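Local coordinates for protein lovastatin nonaketide synthase, polyketide synthase component (Aspergillus terreus, PDB 7CPX) that builds the nonaketide dihydromonacolin L, the lovastatin precursor, from nine malonyl-CoA units as a homodimeric iterative polyketide synthase working with its partner enzyme LovC, at residues A[517-523]-A[895-900]; A[588-592]-A[607-611]; A[1152-1157]-A[1167-1172]; A[1724-1730]-A[1756-1762]. The protein carries 2 engineered substitutions. All coordinates share one frame; numbering follows the deposited sequence.

Contact 1: residues A[517-523]-A[895-900]; sequences VLPFRRA and WERFGA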
# COMPACT_ATOMS: atom_id res chain seq x y z
N VAL A 517 1.01 51.57 -15.81
CA VAL A 517 2.10 51.47 -16.78
C VAL A 517 2.92 50.24 -16.43
O VAL A 517 3.18 49.96 -15.26
CB VAL A 517 2.96 52.74 -16.78
CG1 VAL A 517 4.13 52.58 -17.74
CG2 VAL A 517 2.13 53.95 -17.15
N LEU A 518 3.34 49.51 -17.45
CA LEU A 518 4.03 48.24 -17.30
C LEU A 518 5.23 48.19 -18.24
O LEU A 518 5.29 48.93 -19.22
CB LEU A 518 3.07 47.07 -17.58
CG LEU A 518 1.87 47.03 -16.63
CD1 LEU A 518 0.86 45.98 -17.05
CD2 LEU A 518 2.32 46.78 -15.21
N PRO A 519 6.21 47.32 -17.95
CA PRO A 519 7.48 47.35 -18.69
C PRO A 519 7.31 47.41 -20.20
O PRO A 519 7.80 48.34 -20.84
CB PRO A 519 8.16 46.05 -18.26
CG PRO A 519 7.63 45.78 -16.90
CD PRO A 519 6.20 46.27 -16.92
N PHE A 520 6.62 46.43 -20.79
CA PHE A 520 6.40 46.42 -22.23
C PHE A 520 5.31 47.42 -22.56
O PHE A 520 4.19 47.32 -22.05
CB PHE A 520 6.04 45.02 -22.71
CG PHE A 520 7.16 44.03 -22.59
CD1 PHE A 520 7.39 43.37 -21.40
CD2 PHE A 520 7.99 43.77 -23.67
CE1 PHE A 520 8.43 42.47 -21.29
CE2 PHE A 520 9.02 42.87 -23.56
CZ PHE A 520 9.24 42.21 -22.37
N ARG A 521 5.63 48.39 -23.42
CA ARG A 521 4.75 49.50 -23.72
C ARG A 521 4.50 49.60 -25.21
O ARG A 521 5.37 49.27 -26.03
CB ARG A 521 5.34 50.83 -23.23
CG ARG A 521 5.58 50.92 -21.74
CD ARG A 521 6.38 52.16 -21.40
NE ARG A 521 6.54 52.35 -19.96
CZ ARG A 521 7.48 51.77 -19.23
NH1 ARG A 521 8.36 50.94 -19.76
NH2 ARG A 521 7.54 52.04 -17.92
N ARG A 522 3.30 50.05 -25.57
CA ARG A 522 2.99 50.44 -26.93
C ARG A 522 2.00 51.58 -26.90
O ARG A 522 1.23 51.73 -25.94
CB ARG A 522 2.44 49.27 -27.76
CG ARG A 522 2.07 49.62 -29.20
CD ARG A 522 3.26 50.17 -29.99
NE ARG A 522 2.86 50.80 -31.24
CZ ARG A 522 2.94 50.23 -32.44
NH1 ARG A 522 3.39 49.00 -32.60
NH2 ARG A 522 2.54 50.92 -33.50
N ALA A 523 2.03 52.40 -27.94
CA ALA A 523 1.14 53.54 -28.06
C ALA A 523 0.61 53.60 -29.48
O ALA A 523 1.35 53.37 -30.44
CB ALA A 523 1.86 54.84 -27.70
N TRP A 895 5.47 58.69 -23.88
CA TRP A 895 4.92 57.72 -22.95
C TRP A 895 5.68 56.40 -23.03
O TRP A 895 6.13 55.87 -22.02
CB TRP A 895 3.44 57.50 -23.22
CG TRP A 895 2.78 56.58 -22.24
CD1 TRP A 895 2.30 56.91 -21.01
CD2 TRP A 895 2.55 55.18 -22.40
NE1 TRP A 895 1.77 55.80 -20.40
CE2 TRP A 895 1.91 54.73 -21.23
CE3 TRP A 895 2.81 54.27 -23.43
CZ2 TRP A 895 1.53 53.40 -21.05
CZ3 TRP A 895 2.43 52.95 -23.25
CH2 TRP A 895 1.80 52.53 -22.07
N GLU A 896 5.86 55.87 -24.25
CA GLU A 896 6.57 54.61 -24.40
C GLU A 896 7.98 54.70 -23.82
O GLU A 896 8.55 53.68 -23.43
CB GLU A 896 6.64 54.22 -25.88
CG GLU A 896 5.30 53.85 -26.48
CD GLU A 896 5.40 53.47 -27.94
OE1 GLU A 896 6.51 53.55 -28.50
OE2 GLU A 896 4.37 53.09 -28.53
N ARG A 897 8.54 55.90 -23.75
CA ARG A 897 9.89 56.05 -23.20
C ARG A 897 9.90 56.22 -21.69
O ARG A 897 10.76 55.64 -21.02
CB ARG A 897 10.59 57.23 -23.86
CG ARG A 897 11.62 56.83 -24.92
CD ARG A 897 11.01 55.93 -25.99
NE ARG A 897 12.03 55.34 -26.85
CZ ARG A 897 11.78 54.55 -27.88
NH1 ARG A 897 10.54 54.25 -28.23
NH2 ARG A 897 12.79 54.05 -28.58
N PHE A 898 8.98 56.99 -21.12
CA PHE A 898 9.05 57.32 -19.69
C PHE A 898 7.69 57.21 -19.02
O PHE A 898 7.29 58.09 -18.26
CB PHE A 898 9.63 58.71 -19.48
CG PHE A 898 10.80 59.02 -20.37
CD1 PHE A 898 12.01 58.38 -20.20
CD2 PHE A 898 10.68 59.96 -21.38
CE1 PHE A 898 13.08 58.66 -21.01
CE2 PHE A 898 11.75 60.25 -22.20
CZ PHE A 898 12.95 59.60 -22.02
N GLY A 899 6.95 56.13 -19.30
CA GLY A 899 5.74 55.86 -18.55
C GLY A 899 4.82 57.06 -18.48
O GLY A 899 4.77 57.90 -19.38
N ALA A 900 4.06 57.14 -17.38
CA ALA A 900 3.20 58.28 -17.15
C ALA A 900 3.98 59.51 -16.72
O ALA A 900 3.49 60.64 -16.89
CB ALA A 900 2.15 57.95 -16.09
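Arg521 crosses the indole of Trp895 obliquely and runs on beside the end of helix 883-898. Its CB starts 3.6 Å from Trp895 CZ3, and CG stays beside the same corner of the ring. The chain is extended from CG to NE, which takes CD over one face of the indole to 3.3 Å from Glu896 O. Beyond that, NE passes Gly899, 3.9 Å from its N, and the guanidinium plane stands 71° from the indole, with Leu518 O over the centre of one face. Val517 fits between Trp895 and the chain after the helix: CG2 is 3.8 Å from Trp895 NE1, while CG1 meets the CA of Gly899, whose positive phi takes the chain out of the helical run. Ala523 N gives Glu896 OE2 a weak hydrogen bond, modelled too short (2.5 Å) and bent to be trusted in detail, and Arg522 NE forms a long salt bridge with the same oxygen. Arg522 is held more firmly elsewhere, through NE to Ala523 O and NH1 to Ile544 O. Trp895 also rests on Val476 and Ser478 of strand 475-479, so the helix covers this small antiparallel sheet, consistent with the linker between ketosynthase and acyltransferase. Much of the joining is by the aliphatic parts of Val517 and Arg521 on the indole and by Glu896 against Arg521 and Ala523; the polar bonds across it are weak or long.

Contact 2: residues A[588-592]-A[607-611]; sequences VRELD and TLLDQ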
# COMPACT_ATOMS: atom_id res chain seq x y z
N VAL A 588 -4.54 80.46 -31.74
CA VAL A 588 -4.44 81.15 -33.02
C VAL A 588 -5.06 82.54 -32.94
O VAL A 588 -4.59 83.49 -33.57
CB VAL A 588 -5.09 80.31 -34.13
CG1 VAL A 588 -5.38 81.16 -35.36
CG2 VAL A 588 -4.20 79.14 -34.49
N ARG A 589 -6.15 82.68 -32.18
CA ARG A 589 -6.74 84.00 -31.98
C ARG A 589 -5.77 84.92 -31.24
O ARG A 589 -5.66 86.10 -31.56
CB ARG A 589 -8.06 83.88 -31.21
CG ARG A 589 -9.19 83.22 -32.00
CD ARG A 589 -9.66 84.09 -33.16
NE ARG A 589 -8.83 83.93 -34.35
CZ ARG A 589 -9.02 83.02 -35.29
NH1 ARG A 589 -10.02 82.16 -35.23
NH2 ARG A 589 -8.19 82.98 -36.33
N GLU A 590 -5.08 84.38 -30.23
CA GLU A 590 -4.06 85.17 -29.55
C GLU A 590 -2.95 85.58 -30.51
O GLU A 590 -2.45 86.71 -30.47
CB GLU A 590 -3.49 84.39 -28.37
CG GLU A 590 -4.49 84.11 -27.26
CD GLU A 590 -4.94 85.38 -26.56
OE1 GLU A 590 -4.36 86.45 -26.82
OE2 GLU A 590 -5.88 85.30 -25.74
N LEU A 591 -2.54 84.65 -31.38
CA LEU A 591 -1.51 84.98 -32.37
C LEU A 591 -2.00 86.06 -33.33
O LEU A 591 -1.23 86.95 -33.71
CB LEU A 591 -1.12 83.73 -33.16
CG LEU A 591 -0.53 82.55 -32.37
CD1 LEU A 591 0.01 81.50 -33.33
CD2 LEU A 591 0.54 82.99 -31.39
N ASP A 592 -3.27 86.01 -33.72
CA ASP A 592 -3.84 87.05 -34.57
C ASP A 592 -3.84 88.40 -33.86
O ASP A 592 -3.54 89.43 -34.46
CB ASP A 592 -5.26 86.67 -34.99
CG ASP A 592 -5.30 85.45 -35.88
OD1 ASP A 592 -4.44 85.33 -36.77
OD2 ASP A 592 -6.20 84.60 -35.69
N THR A 607 -2.60 87.32 -42.71
CA THR A 607 -2.79 86.23 -41.76
C THR A 607 -2.69 84.89 -42.48
O THR A 607 -3.61 84.47 -43.17
CB THR A 607 -4.14 86.36 -41.06
OG1 THR A 607 -4.29 87.70 -40.56
CG2 THR A 607 -4.24 85.38 -39.90
N LEU A 608 -1.55 84.22 -42.31
CA LEU A 608 -1.43 82.83 -42.76
C LEU A 608 -2.34 81.92 -41.95
O LEU A 608 -2.79 80.88 -42.45
CB LEU A 608 0.02 82.37 -42.65
CG LEU A 608 0.57 82.37 -41.23
CD1 LEU A 608 0.46 80.99 -40.59
CD2 LEU A 608 2.00 82.86 -41.21
N LEU A 609 -2.62 82.29 -40.70
CA LEU A 609 -3.45 81.47 -39.83
C LEU A 609 -4.85 81.28 -40.40
O LEU A 609 -5.53 80.31 -40.04
CB LEU A 609 -3.52 82.10 -38.44
CG LEU A 609 -2.17 82.32 -37.76
CD1 LEU A 609 -2.27 83.34 -36.64
CD2 LEU A 609 -1.61 81.01 -37.24
N ASP A 610 -5.30 82.18 -41.27
CA ASP A 610 -6.62 82.09 -41.89
C ASP A 610 -6.54 82.05 -43.41
O ASP A 610 -7.58 82.10 -44.07
CB ASP A 610 -7.49 83.26 -41.44
CG ASP A 610 -7.63 83.35 -39.94
OD1 ASP A 610 -7.56 82.30 -39.27
OD2 ASP A 610 -7.81 84.47 -39.42
N GLN A 611 -5.34 81.95 -43.98
CA GLN A 611 -5.18 81.98 -45.43
C GLN A 611 -4.40 80.76 -45.92
O GLN A 611 -4.69 80.23 -47.00
CB GLN A 611 -4.48 83.26 -45.87
CG GLN A 611 -5.28 84.53 -45.59
CD GLN A 611 -4.49 85.79 -45.86
OE1 GLN A 611 -3.34 85.73 -46.29
NE2 GLN A 611 -5.10 86.94 -45.61
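Leu609 is the apolar centre here, set against helix 582-596. Its CB lies 3.7 Å from Val588 CG1, and its CD1 is equally far from Leu591 CB, so the leucine sits against two residues spaced nearly a turn apart on the helix. The Val588 and Leu609 side chains run past each other in opposite directions. Asp592 borders this patch: its OD1 points at the Leu609 CD1 and Thr607 CG2 methyls, and its side chain crosses that of Thr607 at about a right angle. The other oxygen, OD2, belongs to Arg589, which grips it side-on with two nitrogens, NE at 3.0 Å and NH2 at 2.6 Å. The arginine can turn back onto its own helix because its chain bends twice, at chi2 (-68°) and chi3 (83°). From there NH2 also reaches across to Asp610 OD1 at 3.1 Å, a salt bridge whose hydrogen bond is weak (129°). Asp592 OD2 and Asp610 OD2 are 4.1 Å apart, a like-charge approach that the shared arginine probably offsets. Further out, Ala633 of helix 624-644 backs Leu591 and Leu609, while helix 671-682 supplies Ile675 against Leu591 and Tyr679 against Leu609. The result is a three-residue salt-bridge network beside an apolar patch centred on Leu609, joining a helix to the loop that follows it in the malonyl-CoA:ACP transacylase domain.

Contact 3: residues A[1152-1157]-A[1167-1172]; sequences LDFIPL and LLHPAS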
# COMPACT_ATOMS: atom_id res chain seq x y z
N LEU A 1152 -30.61 -20.98 -3.52
CA LEU A 1152 -30.39 -19.78 -2.73
C LEU A 1152 -30.51 -18.56 -3.64
O LEU A 1152 -30.17 -18.63 -4.83
CB LEU A 1152 -29.01 -19.80 -2.06
CG LEU A 1152 -27.79 -19.89 -2.98
CD1 LEU A 1152 -27.30 -18.51 -3.39
CD2 LEU A 1152 -26.67 -20.65 -2.30
N ASP A 1153 -31.01 -17.46 -3.09
CA ASP A 1153 -31.24 -16.26 -3.89
C ASP A 1153 -29.90 -15.61 -4.22
O ASP A 1153 -29.18 -15.16 -3.33
CB ASP A 1153 -32.14 -15.29 -3.13
CG ASP A 1153 -33.52 -15.86 -2.87
OD1 ASP A 1153 -33.81 -16.96 -3.37
OD2 ASP A 1153 -34.31 -15.20 -2.16
N PHE A 1154 -29.57 -15.57 -5.51
CA PHE A 1154 -28.38 -14.88 -5.99
C PHE A 1154 -28.66 -13.37 -6.05
O PHE A 1154 -28.63 -12.74 -7.10
CB PHE A 1154 -27.96 -15.42 -7.35
CG PHE A 1154 -26.54 -15.10 -7.71
CD1 PHE A 1154 -25.51 -15.93 -7.32
CD2 PHE A 1154 -26.24 -13.97 -8.46
CE1 PHE A 1154 -24.20 -15.65 -7.66
CE2 PHE A 1154 -24.93 -13.68 -8.80
CZ PHE A 1154 -23.91 -14.52 -8.40
N ILE A 1155 -28.96 -12.82 -4.88
CA ILE A 1155 -29.39 -11.42 -4.80
C ILE A 1155 -28.30 -10.53 -5.40
O ILE A 1155 -27.11 -10.67 -5.03
CB ILE A 1155 -29.69 -11.03 -3.35
CG1 ILE A 1155 -30.05 -9.54 -3.26
CG2 ILE A 1155 -28.52 -11.37 -2.44
CD1 ILE A 1155 -30.58 -9.12 -1.90
N PRO A 1156 -28.62 -9.63 -6.32
CA PRO A 1156 -27.58 -8.78 -6.91
C PRO A 1156 -27.16 -7.66 -5.97
O PRO A 1156 -27.95 -7.16 -5.16
CB PRO A 1156 -28.26 -8.22 -8.16
CG PRO A 1156 -29.70 -8.17 -7.80
CD PRO A 1156 -29.94 -9.36 -6.90
N LEU A 1157 -25.89 -7.27 -6.09
CA LEU A 1157 -25.34 -6.14 -5.37
C LEU A 1157 -24.61 -5.25 -6.36
O LEU A 1157 -23.77 -5.73 -7.12
CB LEU A 1157 -24.40 -6.59 -4.25
CG LEU A 1157 -23.75 -5.47 -3.44
CD1 LEU A 1157 -24.80 -4.61 -2.77
CD2 LEU A 1157 -22.79 -6.05 -2.41
N LEU A 1167 -19.75 -8.91 -8.62
CA LEU A 1167 -19.74 -10.34 -8.91
C LEU A 1167 -20.69 -11.08 -7.99
O LEU A 1167 -21.53 -11.87 -8.45
CB LEU A 1167 -18.33 -10.90 -8.77
CG LEU A 1167 -17.31 -10.40 -9.78
CD1 LEU A 1167 -15.92 -10.91 -9.43
CD2 LEU A 1167 -17.71 -10.83 -11.18
N LEU A 1168 -20.58 -10.84 -6.69
CA LEU A 1168 -21.38 -11.55 -5.70
C LEU A 1168 -21.86 -10.57 -4.65
O LEU A 1168 -21.11 -9.69 -4.21
CB LEU A 1168 -20.57 -12.65 -5.02
CG LEU A 1168 -20.35 -13.95 -5.79
CD1 LEU A 1168 -19.27 -14.78 -5.13
CD2 LEU A 1168 -21.65 -14.74 -5.87
N HIS A 1169 -23.11 -10.73 -4.24
CA HIS A 1169 -23.57 -10.12 -3.01
C HIS A 1169 -23.06 -10.98 -1.85
O HIS A 1169 -23.45 -12.15 -1.76
CB HIS A 1169 -25.09 -10.03 -3.00
CG HIS A 1169 -25.65 -9.24 -1.85
ND1 HIS A 1169 -24.95 -9.00 -0.69
CD2 HIS A 1169 -26.86 -8.64 -1.70
CE1 HIS A 1169 -25.70 -8.29 0.13
NE2 HIS A 1169 -26.86 -8.05 -0.46
N PRO A 1170 -22.20 -10.46 -0.97
CA PRO A 1170 -21.64 -11.30 0.09
C PRO A 1170 -22.69 -12.08 0.85
O PRO A 1170 -22.39 -13.12 1.45
CB PRO A 1170 -20.93 -10.29 0.99
CG PRO A 1170 -20.51 -9.22 0.05
CD PRO A 1170 -21.61 -9.11 -0.96
N ALA A 1171 -23.94 -11.60 0.84
CA ALA A 1171 -25.03 -12.36 1.44
C ALA A 1171 -25.23 -13.68 0.72
O ALA A 1171 -25.40 -14.72 1.37
CB ALA A 1171 -26.31 -11.53 1.41
N SER A 1172 -25.22 -13.67 -0.61
CA SER A 1172 -25.42 -14.91 -1.36
C SER A 1172 -24.29 -15.90 -1.11
O SER A 1172 -24.54 -17.10 -0.91
CB SER A 1172 -25.55 -14.60 -2.85
OG SER A 1172 -24.37 -14.01 -3.35
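His1169 and Ile1155 make the dense part of this contact. Ile1155 CG2 comes within 3.3 Å of His1169 CD2, and Ile1155 O lies in the plane of the imidazole, at its edge. Leu1157 CD2 sits over one face of the ring and Ala1171 CB over the opposite one, while the same Leu1157 methyl touches Pro1170 CD at 3.6 Å. The ring leaves the backbone anti to N (chi1 -172°), which points it across to the 1152-1157 loop; outside the two segments, NE2 is hydrogen-bonded to Asp1134 OD2, and Trp981 meets the ring edge-to-face. Phe1154, at the centre of an inverse gamma turn, packs its CE1 and CZ corner on Leu1168 CD2. Leu1152 and Ser1172 are buried but more widely spaced, with Leu1152 CD1 4.0 Å from Ser1172 O. The loose side is that of Asp1153 and Pro1156, partly exposed and barely covered here; Asp1153 turns its carboxylate to Arg1137. Ser1172 OG bonds back to His1169 O at 2.6 Å. His1169 is the N-cap residue of helix 1170-1184; the contact packs the start of this helix, which bears the predicted proton donor Asp1174, within what is predicted to be the C-terminal hotdog fold of the dehydratase.

Contact 4: residues A[1724-1730]-A[1756-1762]; sequences VWLTENA and VHVLDVD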
# COMPACT_ATOMS: atom_id res chain seq x y z
N VAL A 1724 -46.88 -54.04 41.44
CA VAL A 1724 -45.56 -54.63 41.35
C VAL A 1724 -45.66 -55.88 40.49
O VAL A 1724 -46.48 -56.77 40.77
CB VAL A 1724 -44.98 -54.98 42.73
CG1 VAL A 1724 -43.54 -55.45 42.60
CG2 VAL A 1724 -45.09 -53.79 43.67
N TRP A 1725 -44.83 -55.96 39.45
CA TRP A 1725 -44.72 -57.13 38.61
C TRP A 1725 -43.45 -57.89 38.97
O TRP A 1725 -42.43 -57.28 39.30
CB TRP A 1725 -44.70 -56.75 37.13
CG TRP A 1725 -46.03 -56.30 36.60
CD1 TRP A 1725 -46.91 -57.04 35.88
CD2 TRP A 1725 -46.61 -55.00 36.75
NE1 TRP A 1725 -48.02 -56.29 35.57
CE2 TRP A 1725 -47.86 -55.03 36.09
CE3 TRP A 1725 -46.20 -53.82 37.37
CZ2 TRP A 1725 -48.70 -53.92 36.05
CZ3 TRP A 1725 -47.04 -52.72 37.32
CH2 TRP A 1725 -48.27 -52.78 36.66
N LEU A 1726 -43.52 -59.22 38.92
CA LEU A 1726 -42.38 -60.08 39.17
C LEU A 1726 -42.05 -60.84 37.90
O LEU A 1726 -42.92 -61.50 37.32
CB LEU A 1726 -42.67 -61.06 40.31
CG LEU A 1726 -43.06 -60.46 41.66
CD1 LEU A 1726 -43.12 -61.56 42.70
CD2 LEU A 1726 -42.09 -59.37 42.07
N THR A 1727 -40.79 -60.75 37.47
CA THR A 1727 -40.33 -61.42 36.26
C THR A 1727 -39.16 -62.33 36.61
O THR A 1727 -38.37 -62.03 37.51
CB THR A 1727 -39.90 -60.40 35.20
OG1 THR A 1727 -38.67 -59.77 35.60
CG2 THR A 1727 -40.97 -59.34 35.01
N GLU A 1728 -39.05 -63.44 35.89
CA GLU A 1728 -38.00 -64.43 36.12
C GLU A 1728 -36.92 -64.22 35.07
O GLU A 1728 -36.97 -64.77 33.97
CB GLU A 1728 -38.56 -65.85 36.07
CG GLU A 1728 -37.51 -66.93 36.21
CD GLU A 1728 -38.11 -68.32 36.34
OE1 GLU A 1728 -39.35 -68.44 36.21
OE2 GLU A 1728 -37.35 -69.28 36.57
N ASN A 1729 -35.92 -63.40 35.42
CA ASN A 1729 -34.80 -63.12 34.53
C ASN A 1729 -35.29 -62.65 33.17
O ASN A 1729 -34.95 -63.21 32.12
CB ASN A 1729 -33.88 -64.34 34.40
CG ASN A 1729 -32.44 -63.96 34.14
OD1 ASN A 1729 -32.14 -62.81 33.81
ND2 ASN A 1729 -31.54 -64.91 34.30
N ALA A 1730 -36.13 -61.61 33.19
CA ALA A 1730 -36.76 -61.13 31.96
C ALA A 1730 -35.72 -60.71 30.93
O ALA A 1730 -35.81 -61.09 29.75
CB ALA A 1730 -37.69 -59.96 32.28
N VAL A 1756 -45.70 -47.91 39.61
CA VAL A 1756 -45.33 -49.08 38.82
C VAL A 1756 -43.97 -49.56 39.28
O VAL A 1756 -43.01 -48.78 39.32
CB VAL A 1756 -45.32 -48.76 37.32
CG1 VAL A 1756 -44.70 -49.90 36.54
CG2 VAL A 1756 -46.73 -48.48 36.83
N HIS A 1757 -43.87 -50.84 39.62
CA HIS A 1757 -42.60 -51.45 39.99
C HIS A 1757 -42.44 -52.78 39.27
O HIS A 1757 -43.42 -53.49 39.02
CB HIS A 1757 -42.50 -51.65 41.50
CG HIS A 1757 -42.56 -50.38 42.28
ND1 HIS A 1757 -41.52 -49.93 43.05
CD2 HIS A 1757 -43.54 -49.45 42.39
CE1 HIS A 1757 -41.85 -48.78 43.62
NE2 HIS A 1757 -43.07 -48.47 43.23
N VAL A 1758 -41.20 -53.11 38.94
CA VAL A 1758 -40.86 -54.38 38.31
C VAL A 1758 -39.67 -54.97 39.05
O VAL A 1758 -38.70 -54.26 39.36
CB VAL A 1758 -40.55 -54.21 36.81
CG1 VAL A 1758 -41.62 -53.38 36.13
CG2 VAL A 1758 -39.18 -53.58 36.61
N LEU A 1759 -39.74 -56.27 39.33
CA LEU A 1759 -38.70 -56.98 40.06
C LEU A 1759 -38.23 -58.14 39.19
O LEU A 1759 -38.96 -59.13 39.02
CB LEU A 1759 -39.23 -57.47 41.40
CG LEU A 1759 -38.38 -57.09 42.62
CD1 LEU A 1759 -39.13 -57.41 43.90
CD2 LEU A 1759 -37.05 -57.80 42.59
N ASP A 1760 -37.03 -58.02 38.64
CA ASP A 1760 -36.45 -59.06 37.80
C ASP A 1760 -35.55 -59.94 38.65
O ASP A 1760 -34.59 -59.47 39.25
CB ASP A 1760 -35.66 -58.43 36.64
CG ASP A 1760 -35.24 -59.46 35.61
OD1 ASP A 1760 -35.71 -60.61 35.69
OD2 ASP A 1760 -34.42 -59.12 34.73
N VAL A 1761 -35.86 -61.23 38.69
CA VAL A 1761 -35.16 -62.20 39.51
C VAL A 1761 -34.45 -63.18 38.59
O VAL A 1761 -35.09 -63.86 37.78
CB VAL A 1761 -36.12 -62.94 40.45
CG1 VAL A 1761 -35.35 -63.78 41.45
CG2 VAL A 1761 -37.03 -61.95 41.17
N ASP A 1762 -33.12 -63.24 38.69
CA ASP A 1762 -32.36 -64.19 37.90
C ASP A 1762 -32.76 -65.63 38.21
O ASP A 1762 -32.67 -66.49 37.33
CB ASP A 1762 -30.86 -64.01 38.15
CG ASP A 1762 -30.49 -64.13 39.61
OD1 ASP A 1762 -31.40 -64.31 40.44
OD2 ASP A 1762 -29.29 -64.06 39.92
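Two first torsions bring Asp1760 and Thr1727 together: the aspartate CG stands anti to its backbone N (chi1 -171°), and the threonine OG1 is tucked between N and the carbonyl carbon (chi1 71°). Thr1727 OG1 then donates to Asp1760 OD1 at 3.1 Å, arriving from above the carboxylate plane. The same oxygen accepts Ala1730 N at 2.7 Å, from the same face but on the syn side, while OD2 takes a weak bond from Trp1731 N. The carboxylate thus holds the turn that leads out of strand 1720-1728.

Behind it, the two parallel strands are joined by regular backbone bonds. Trp1725 N donates to His1757 O at 2.9 Å, Leu1759 N to Trp1725 O at 2.9 Å, and the next pair, Thr1727 N to Leu1759 O, is almost straight (178°). Val1761 N to Thr1727 O follows, and the last, Asn1729 N to Val1761 O, is weak. Trp1725 sets its indole edge against His1757 O, with CE3 3.2 Å away, and its CZ3 lies on Val1756 CG1 at 3.7 Å; Leu1744 of helix 1735-1750 covers that side. On the other face Leu1726 and Leu1759 lie side by side, CD2 to CB at 3.5 Å, with helix 1775-1784 packed over them.

Helix 1735-1750 connects the strands in sequence, a beta-alpha-beta crossover, and the sheet's parallel run is consistent with a Rossmann-like fold. The interface is mostly parallel backbone bonding, with apolar packing by Leu1726, Leu1759, Trp1725 and Val1756, and a buried aspartate at its C-terminal end is answered by a hydroxyl and backbone N-H groups, which would probably stabilise its negative charge.

How the contacts relate
The four contacts are spread along a very elongated chain and none touches another. Contact 1 brings together residues 372 positions apart, and contact 2 falls in the intervening chain; their centres are about 36 Å apart. Contact 1 fastens helix 883-898 to the small sheet of strands 475-479, 520-524 and 546-547, whereas contact 2 is local to the transacylase. Contact 3 follows in the dehydratase, about 74 Å from contact 1 between centres, and contact 4 comes last, in a parallel strand pair of another sheet. Contacts 2 and 4, with centres about 165 Å apart, lie on opposite sides of the chain's centre, as expected of a synthase built from separately folded domains in series.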